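Long-range contacts in CoA-binding domain-containing protein (Thermus thermophilus, PDB 1IUL), which is of uncharacterised function but probably binds coenzyme A or a related nucleotide through a Rossmann-type domain: residues G40-P45 with F56-V61; A82-L87 with P107-A112. One frame throughout, in Å; residues are numbered along the deposited sequence.

Interaction 1: residues G40-P45 with F56-V61; sequences GYRVLP and FGEEAV
Apolar packing comes first where V43 and P45 meet F56. V43 CG2 lies 3.5 Å from F56 CD2, the two side chains crossing at about a right angle, while P45 CB sits at the ring edge, 3.9 Å from the same CD2. F56 CB points toward 40-45, and with CG roughly anti to the carbonyl carbon (chi1 -35°) the ring edge meets P45 CB. With an alanine here the ring is gone, which is likely to open a gap beside V43 CG2 and P45 CB. P45 also reaches E58, its CD 3.7 Å from E58 CB.

Charge pairing is looser. The E58 chain, bent at chi2, brings OE2 within 3.5 Å of R42 NE in a salt bridge whose hydrogen bond is weak; R42 NE has its stronger partner in E69.

Backbone polar groups complete the set. V61 N donates to P45 O over 3.3 Å, and a water bridges that oxygen to E59 O; another water joins V43 O to F56 O.

In this Rossmann-type fold, 42-46 is an outermost strand of the parallel sheet, paired with strand 15-19, and 58-59 belongs to a separate two-stranded hairpin. F56 also packs on helix 28-37, through P33 and R37.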
ATOM      1  N   GLY A  40      -3.230 -13.016  -7.149  1.00 30.21           N
ATOM      2  CA  GLY A  40      -4.250 -13.426  -6.199  1.00 31.39           C
ATOM      3  C   GLY A  40      -4.609 -12.435  -5.105  1.00 31.38           C
ATOM      4  O   GLY A  40      -5.307 -12.792  -4.154  1.00 33.41           O
ATOM      5  N   TYR A  41      -4.138 -11.197  -5.228  1.00 27.68           N
ATOM      6  CA  TYR A  41      -4.431 -10.168  -4.233  1.00 24.48           C
ATOM      7  C   TYR A  41      -5.557  -9.257  -4.701  1.00 20.87           C
ATOM      8  O   TYR A  41      -5.681  -8.972  -5.893  1.00 24.03           O
ATOM      9  CB  TYR A  41      -3.200  -9.297  -3.977  1.00 21.73           C
ATOM     10  CG  TYR A  41      -2.062  -9.999  -3.284  1.00 20.55           C
ATOM     11  CD1 TYR A  41      -0.907 -10.338  -3.983  1.00 19.38           C
ATOM     12  CD2 TYR A  41      -2.123 -10.294  -1.923  1.00 17.44           C
ATOM     13  CE1 TYR A  41       0.162 -10.952  -3.347  1.00 21.52           C
ATOM     14  CE2 TYR A  41      -1.059 -10.910  -1.276  1.00 21.78           C
ATOM     15  CZ  TYR A  41       0.082 -11.237  -1.996  1.00 25.62           C
ATOM     16  OH  TYR A  41       1.144 -11.852  -1.370  1.00 29.37           O
ATOM     17  N   ARG A  42      -6.373  -8.795  -3.761  1.00 17.28           N
ATOM     18  CA  ARG A  42      -7.452  -7.880  -4.094  1.00 17.07           C
ATOM     19  C   ARG A  42      -6.924  -6.470  -3.845  1.00 14.21           C
ATOM     20  O   ARG A  42      -6.958  -5.975  -2.718  1.00 13.64           O
ATOM     21  CB  ARG A  42      -8.672  -8.140  -3.211  1.00 20.52           C
ATOM     22  CG  ARG A  42      -9.823  -7.178  -3.461  1.00 30.00           C
ATOM     23  CD  ARG A  42     -11.027  -7.534  -2.609  1.00 37.56           C
ATOM     24  NE  ARG A  42     -12.262  -6.994  -3.164  1.00 46.01           N
ATOM     25  CZ  ARG A  42     -13.455  -7.561  -3.015  1.00 54.69           C
ATOM     26  NH1 ARG A  42     -13.574  -8.690  -2.325  1.00 55.39           N
ATOM     27  NH2 ARG A  42     -14.529  -7.003  -3.559  1.00 59.96           N
ATOM     28  N   VAL A  43      -6.421  -5.828  -4.893  1.00 15.56           N
ATOM     29  CA  VAL A  43      -5.879  -4.489  -4.736  1.00 16.14           C
ATOM     30  C   VAL A  43      -6.962  -3.424  -4.858  1.00 15.97           C
ATOM     31  O   VAL A  43      -7.735  -3.396  -5.821  1.00 20.73           O
ATOM     32  CB  VAL A  43      -4.697  -4.228  -5.733  1.00 14.90           C
ATOM     33  CG1 VAL A  43      -4.276  -5.529  -6.387  1.00 10.93           C
ATOM     34  CG2 VAL A  43      -5.065  -3.186  -6.763  1.00 18.36           C
ATOM     35  N   LEU A  44      -7.015  -2.568  -3.843  1.00 13.57           N
ATOM     36  CA  LEU A  44      -7.985  -1.485  -3.760  1.00 14.28           C
ATOM     37  C   LEU A  44      -7.302  -0.156  -4.023  1.00 11.35           C
ATOM     38  O   LEU A  44      -6.567   0.350  -3.177  1.00 12.54           O
ATOM     39  CB  LEU A  44      -8.626  -1.466  -2.369  1.00 14.30           C
ATOM     40  CG  LEU A  44      -9.027  -2.828  -1.796  1.00 17.34           C
ATOM     41  CD1 LEU A  44      -9.305  -2.709  -0.300  1.00 15.99           C
ATOM     42  CD2 LEU A  44     -10.259  -3.338  -2.538  1.00 21.60           C
ATOM     43  N   PRO A  45      -7.544   0.436  -5.204  1.00 13.25           N
ATOM     44  CA  PRO A  45      -6.938   1.717  -5.568  1.00 13.58           C
ATOM     45  C   PRO A  45      -7.500   2.917  -4.805  1.00 16.12           C
ATOM     46  O   PRO A  45      -8.716   3.072  -4.667  1.00 18.61           O
ATOM     47  CB  PRO A  45      -7.191   1.819  -7.073  1.00 12.86           C
ATOM     48  CG  PRO A  45      -8.425   1.016  -7.296  1.00 12.21           C
ATOM     49  CD  PRO A  45      -8.417  -0.087  -6.273  1.00 13.09           C
ATOM     50  N   PHE A  56      -7.589  -1.712 -11.883  1.00 22.15           N
ATOM     51  CA  PHE A  56      -7.381  -3.069 -11.389  1.00 20.36           C
ATOM     52  C   PHE A  56      -8.720  -3.742 -11.089  1.00 22.68           C
ATOM     53  O   PHE A  56      -8.834  -4.560 -10.173  1.00 21.47           O
ATOM     54  CB  PHE A  56      -6.487  -3.040 -10.139  1.00 19.25           C
ATOM     55  CG  PHE A  56      -5.425  -1.971 -10.183  1.00 18.72           C
ATOM     56  CD1 PHE A  56      -4.408  -2.022 -11.130  1.00 18.55           C
ATOM     57  CD2 PHE A  56      -5.469  -0.889  -9.311  1.00 16.89           C
ATOM     58  CE1 PHE A  56      -3.456  -1.007 -11.213  1.00 17.84           C
ATOM     59  CE2 PHE A  56      -4.523   0.129  -9.385  1.00 18.69           C
ATOM     60  CZ  PHE A  56      -3.515   0.070 -10.340  1.00 15.52           C
ATOM     61  N   GLY A  57      -9.733  -3.388 -11.874  1.00 25.33           N
ATOM     62  CA  GLY A  57     -11.051  -3.973 -11.699  1.00 26.69           C
ATOM     63  C   GLY A  57     -11.830  -3.479 -10.494  1.00 27.08           C
ATOM     64  O   GLY A  57     -12.747  -4.153 -10.029  1.00 25.54           O
ATOM     65  N   GLU A  58     -11.470  -2.303  -9.989  1.00 25.65           N
ATOM     66  CA  GLU A  58     -12.146  -1.717  -8.836  1.00 23.80           C
ATOM     67  C   GLU A  58     -12.257  -0.206  -9.025  1.00 22.11           C
ATOM     68  O   GLU A  58     -11.435   0.402  -9.707  1.00 22.17           O
ATOM     69  CB  GLU A  58     -11.363  -2.018  -7.555  1.00 24.46           C
ATOM     70  CG  GLU A  58     -11.133  -3.496  -7.288  1.00 23.17           C
ATOM     71  CD  GLU A  58     -12.296  -4.151  -6.567  1.00 22.03           C
ATOM     72  OE1 GLU A  58     -13.311  -3.462  -6.328  1.00 24.57           O
ATOM     73  OE2 GLU A  58     -12.197  -5.355  -6.242  1.00 23.69           O
ATOM     74  N   GLU A  59     -13.280   0.396  -8.427  1.00 22.46           N
ATOM     75  CA  GLU A  59     -13.471   1.836  -8.540  1.00 22.72           C
ATOM     76  C   GLU A  59     -12.517   2.553  -7.599  1.00 21.66           C
ATOM     77  O   GLU A  59     -12.479   2.266  -6.405  1.00 23.04           O
ATOM     78  CB  GLU A  59     -14.908   2.226  -8.196  1.00 20.29           C
ATOM     79  CG  GLU A  59     -15.101   3.729  -8.052  1.00 31.22           C
ATOM     80  CD  GLU A  59     -16.549   4.158  -8.196  1.00 36.60           C
ATOM     81  OE1 GLU A  59     -16.806   5.192  -8.852  1.00 40.73           O
ATOM     82  OE2 GLU A  59     -17.430   3.463  -7.651  1.00 44.11           O
ATOM     83  N   ALA A  60     -11.748   3.487  -8.141  1.00 17.21           N
ATOM     84  CA  ALA A  60     -10.797   4.233  -7.339  1.00 17.64           C
ATOM     85  C   ALA A  60     -11.504   5.216  -6.412  1.00 15.79           C
ATOM     86  O   ALA A  60     -12.330   6.007  -6.857  1.00 16.59           O
ATOM     87  CB  ALA A  60      -9.828   4.977  -8.249  1.00 20.45           C
ATOM     88  N   VAL A  61     -11.183   5.152  -5.123  1.00 15.92           N
ATOM     89  CA  VAL A  61     -11.765   6.059  -4.139  1.00 14.05           C
ATOM     90  C   VAL A  61     -10.726   7.121  -3.806  1.00 15.10           C
ATOM     91  O   VAL A  61      -9.531   6.908  -3.998  1.00 18.01           O
ATOM     92  CB  VAL A  61     -12.172   5.327  -2.846  1.00 14.87           C
ATOM     93  CG1 VAL A  61     -13.323   4.381  -3.136  1.00 18.43           C
ATOM     94  CG2 VAL A  61     -10.994   4.569  -2.272  1.00 19.94           C
TER
HETATM   95  O   HOH W   1      -8.249  -5.784  -7.643  1.00 17.61           O
HETATM   96  O   HOH W   2     -10.936   1.399  -4.327  1.00 15.11           O

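Interaction 2: residues A82-L87 with P107-A112; sequences ALMDHL and PEFEKA
The F109 ring receives L83 over one face: L83 CB makes a CH-pi contact 4.1 Å from the ring centroid, 13° off the normal. M84 SD and L87 CA lie at the ring's edge. In this Rossmann-type alpha/beta fold, the contact joins helix 107-115 to the turn that leads from strand 73-76 into helix 87-93. With CG anti to the backbone N (chi1 -176°), the F109 ring extends across to the turn.

The L87 and F109 side chains run antiparallel alongside each other, with L87 CD2 3.8 Å from F109 CE1, and the other L87 branch continues to the next helical turn, where CD1 meets A112 CB. Around M84 the packing is more peripheral. Its chain bends at chi2 and chi3, so that the sulfur lies 4.1 Å from F109 CB, and the M84 and extended E108 side chains cross nearly at right angles. M84 CE rests against E108 CG and CD, a van der Waals contact with the stem and the base of the carboxylate. H106, just before the helix, also touches L83 and M84, and its ND1 is hydrogen-bonded to F109 N. L83 O, which accepts from H86 N within the turn, also lies 3.4 Å from F109 CE1.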
ATOM      1  N   ALA A  82       4.111  14.094   1.350  1.00 22.46           N
ATOM      2  CA  ALA A  82       2.657  13.973   1.341  1.00 20.54           C
ATOM      3  C   ALA A  82       2.165  12.936   2.337  1.00 19.90           C
ATOM      4  O   ALA A  82       0.967  12.669   2.415  1.00 22.33           O
ATOM      5  CB  ALA A  82       2.176  13.604  -0.061  1.00 21.14           C
ATOM      6  N   LEU A  83       3.085  12.371   3.114  1.00 17.85           N
ATOM      7  CA  LEU A  83       2.735  11.326   4.074  1.00 19.77           C
ATOM      8  C   LEU A  83       2.150  11.761   5.418  1.00 19.77           C
ATOM      9  O   LEU A  83       1.220  11.125   5.920  1.00 14.95           O
ATOM     10  CB  LEU A  83       3.955  10.430   4.329  1.00 16.42           C
ATOM     11  CG  LEU A  83       4.584   9.714   3.127  1.00 15.64           C
ATOM     12  CD1 LEU A  83       5.715   8.815   3.609  1.00 14.54           C
ATOM     13  CD2 LEU A  83       3.528   8.899   2.389  1.00 14.77           C
ATOM     14  N   MET A  84       2.685  12.826   6.004  1.00 22.27           N
ATOM     15  CA  MET A  84       2.201  13.280   7.308  1.00 25.56           C
ATOM     16  C   MET A  84       0.727  13.693   7.312  1.00 26.49           C
ATOM     17  O   MET A  84       0.017  13.487   8.301  1.00 23.51           O
ATOM     18  CB  MET A  84       3.075  14.424   7.823  1.00 22.46           C
ATOM     19  CG  MET A  84       3.490  14.273   9.287  1.00 24.47           C
ATOM     20  SD  MET A  84       4.140  12.654   9.728  1.00 13.02           S
ATOM     21  CE  MET A  84       3.512  12.484  11.365  1.00 13.39           C
ATOM     22  N   ASP A  85       0.260  14.260   6.206  1.00 27.03           N
ATOM     23  CA  ASP A  85      -1.132  14.675   6.115  1.00 26.94           C
ATOM     24  C   ASP A  85      -2.078  13.476   6.110  1.00 26.81           C
ATOM     25  O   ASP A  85      -3.226  13.592   6.532  1.00 31.76           O
ATOM     26  CB  ASP A  85      -1.342  15.521   4.863  1.00 32.46           C
ATOM     27  CG  ASP A  85      -0.695  16.889   4.977  1.00 38.31           C
ATOM     28  OD1 ASP A  85      -0.010  17.140   5.993  1.00 40.52           O
ATOM     29  OD2 ASP A  85      -0.870  17.712   4.055  1.00 44.88           O
ATOM     30  N   HIS A  86      -1.591  12.325   5.655  1.00 20.81           N
ATOM     31  CA  HIS A  86      -2.404  11.110   5.605  1.00 22.35           C
ATOM     32  C   HIS A  86      -2.300  10.247   6.866  1.00 23.24           C
ATOM     33  O   HIS A  86      -3.041   9.274   7.026  1.00 21.19           O
ATOM     34  CB  HIS A  86      -2.011  10.262   4.390  1.00 26.49           C
ATOM     35  CG  HIS A  86      -2.390  10.874   3.076  1.00 27.37           C
ATOM     36  ND1 HIS A  86      -3.699  10.998   2.663  1.00 27.02           N
ATOM     37  CD2 HIS A  86      -1.632  11.406   2.089  1.00 26.57           C
ATOM     38  CE1 HIS A  86      -3.730  11.582   1.478  1.00 27.56           C
ATOM     39  NE2 HIS A  86      -2.489  11.839   1.106  1.00 25.54           N
ATOM     40  N   LEU A  87      -1.380  10.605   7.759  1.00 20.94           N
ATOM     41  CA  LEU A  87      -1.166   9.861   8.997  1.00 18.31           C
ATOM     42  C   LEU A  87      -2.442   9.487   9.762  1.00 17.72           C
ATOM     43  O   LEU A  87      -2.602   8.341  10.176  1.00 15.63           O
ATOM     44  CB  LEU A  87      -0.234  10.649   9.922  1.00 19.99           C
ATOM     45  CG  LEU A  87       0.740   9.895  10.836  1.00 23.58           C
ATOM     46  CD1 LEU A  87       0.662  10.512  12.216  1.00 28.11           C
ATOM     47  CD2 LEU A  87       0.423   8.409  10.902  1.00 20.95           C
ATOM     48  N   PRO A 107      11.018   9.439   8.607  1.00 23.76           N
ATOM     49  CA  PRO A 107      11.271   9.091  10.010  1.00 21.18           C
ATOM     50  C   PRO A 107      10.067   9.289  10.924  1.00 19.01           C
ATOM     51  O   PRO A 107       9.664   8.369  11.639  1.00 20.94           O
ATOM     52  CB  PRO A 107      12.439   9.993  10.399  1.00 25.02           C
ATOM     53  CG  PRO A 107      13.148  10.270   9.117  1.00 25.46           C
ATOM     54  CD  PRO A 107      12.117  10.226   8.021  1.00 23.54           C
ATOM     55  N   GLU A 108       9.491  10.487  10.892  1.00 18.96           N
ATOM     56  CA  GLU A 108       8.344  10.794  11.736  1.00 21.66           C
ATOM     57  C   GLU A 108       7.153   9.883  11.468  1.00 19.83           C
ATOM     58  O   GLU A 108       6.650   9.223  12.374  1.00 21.95           O
ATOM     59  CB  GLU A 108       7.923  12.251  11.555  1.00 21.75           C
ATOM     60  CG  GLU A 108       7.018  12.740  12.670  1.00 27.15           C
ATOM     61  CD  GLU A 108       6.606  14.180  12.496  1.00 29.89           C
ATOM     62  OE1 GLU A 108       7.048  14.812  11.513  1.00 35.38           O
ATOM     63  OE2 GLU A 108       5.837  14.678  13.344  1.00 34.43           O
ATOM     64  N   PHE A 109       6.705   9.861  10.219  1.00 20.48           N
ATOM     65  CA  PHE A 109       5.581   9.028   9.810  1.00 16.89           C
ATOM     66  C   PHE A 109       5.772   7.583  10.281  1.00 19.37           C
ATOM     67  O   PHE A 109       4.876   6.994  10.891  1.00 14.25           O
ATOM     68  CB  PHE A 109       5.455   9.079   8.287  1.00 20.55           C
ATOM     69  CG  PHE A 109       4.278   8.325   7.742  1.00 22.36           C
ATOM     70  CD1 PHE A 109       2.984   8.804   7.926  1.00 21.50           C
ATOM     71  CD2 PHE A 109       4.464   7.149   7.019  1.00 19.44           C
ATOM     72  CE1 PHE A 109       1.890   8.121   7.394  1.00 24.60           C
ATOM     73  CE2 PHE A 109       3.378   6.458   6.483  1.00 17.76           C
ATOM     74  CZ  PHE A 109       2.090   6.944   6.670  1.00 20.84           C
ATOM     75  N   GLU A 110       6.944   7.017  10.002  1.00 19.48           N
ATOM     76  CA  GLU A 110       7.245   5.644  10.395  1.00 19.73           C
ATOM     77  C   GLU A 110       7.221   5.459  11.906  1.00 20.25           C
ATOM     78  O   GLU A 110       6.702   4.463  12.406  1.00 23.19           O
ATOM     79  CB  GLU A 110       8.611   5.223   9.854  1.00 19.93           C
ATOM     80  CG  GLU A 110       8.663   5.095   8.341  1.00 23.67           C
ATOM     81  CD  GLU A 110      10.076   4.935   7.824  1.00 17.56           C
ATOM     82  OE1 GLU A 110      10.796   4.058   8.338  1.00 24.86           O
ATOM     83  OE2 GLU A 110      10.468   5.686   6.906  1.00 20.42           O
ATOM     84  N   LYS A 111       7.786   6.418  12.634  1.00 24.12           N
ATOM     85  CA  LYS A 111       7.814   6.345  14.091  1.00 24.02           C
ATOM     86  C   LYS A 111       6.391   6.324  14.642  1.00 21.95           C
ATOM     87  O   LYS A 111       6.046   5.477  15.468  1.00 22.58           O
ATOM     88  CB  LYS A 111       8.583   7.541  14.669  1.00 31.61           C
ATOM     89  CG  LYS A 111       9.178   7.312  16.061  1.00 34.38           C
ATOM     90  CD  LYS A 111       9.915   5.975  16.155  1.00 44.55           C
ATOM     91  CE  LYS A 111      11.387   6.166  16.499  1.00 47.05           C
ATOM     92  NZ  LYS A 111      11.887   5.113  17.430  1.00 44.63           N
ATOM     93  N   ALA A 112       5.569   7.259  14.171  1.00 20.80           N
ATOM     94  CA  ALA A 112       4.175   7.362  14.598  1.00 21.83           C
ATOM     95  C   ALA A 112       3.431   6.045  14.379  1.00 21.58           C
ATOM     96  O   ALA A 112       2.644   5.616  15.225  1.00 22.22           O
ATOM     97  CB  ALA A 112       3.480   8.488  13.840  1.00 15.81           C
TER

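In the fold
Interactions 1 and 2 lie 24 Å apart, centre to centre, on opposite sides of the chain's centre, and share no helix or strand. Both are partly buried, yet they join elements of one alpha/beta domain by quite different chemistry. Interaction 1 attaches a hairpin segment to an outermost strand of the parallel sheet, with apolar packing on its inner part, a charged pair toward the surface, and backbone and water-mediated bonds along the segments. Interaction 2 instead sets a helix against the turn that opens another helix, and is built from side-chain packing around one buried aromatic, with chains at its margin more exposed. Each nevertheless has a phenylalanine meeting aliphatic neighbours.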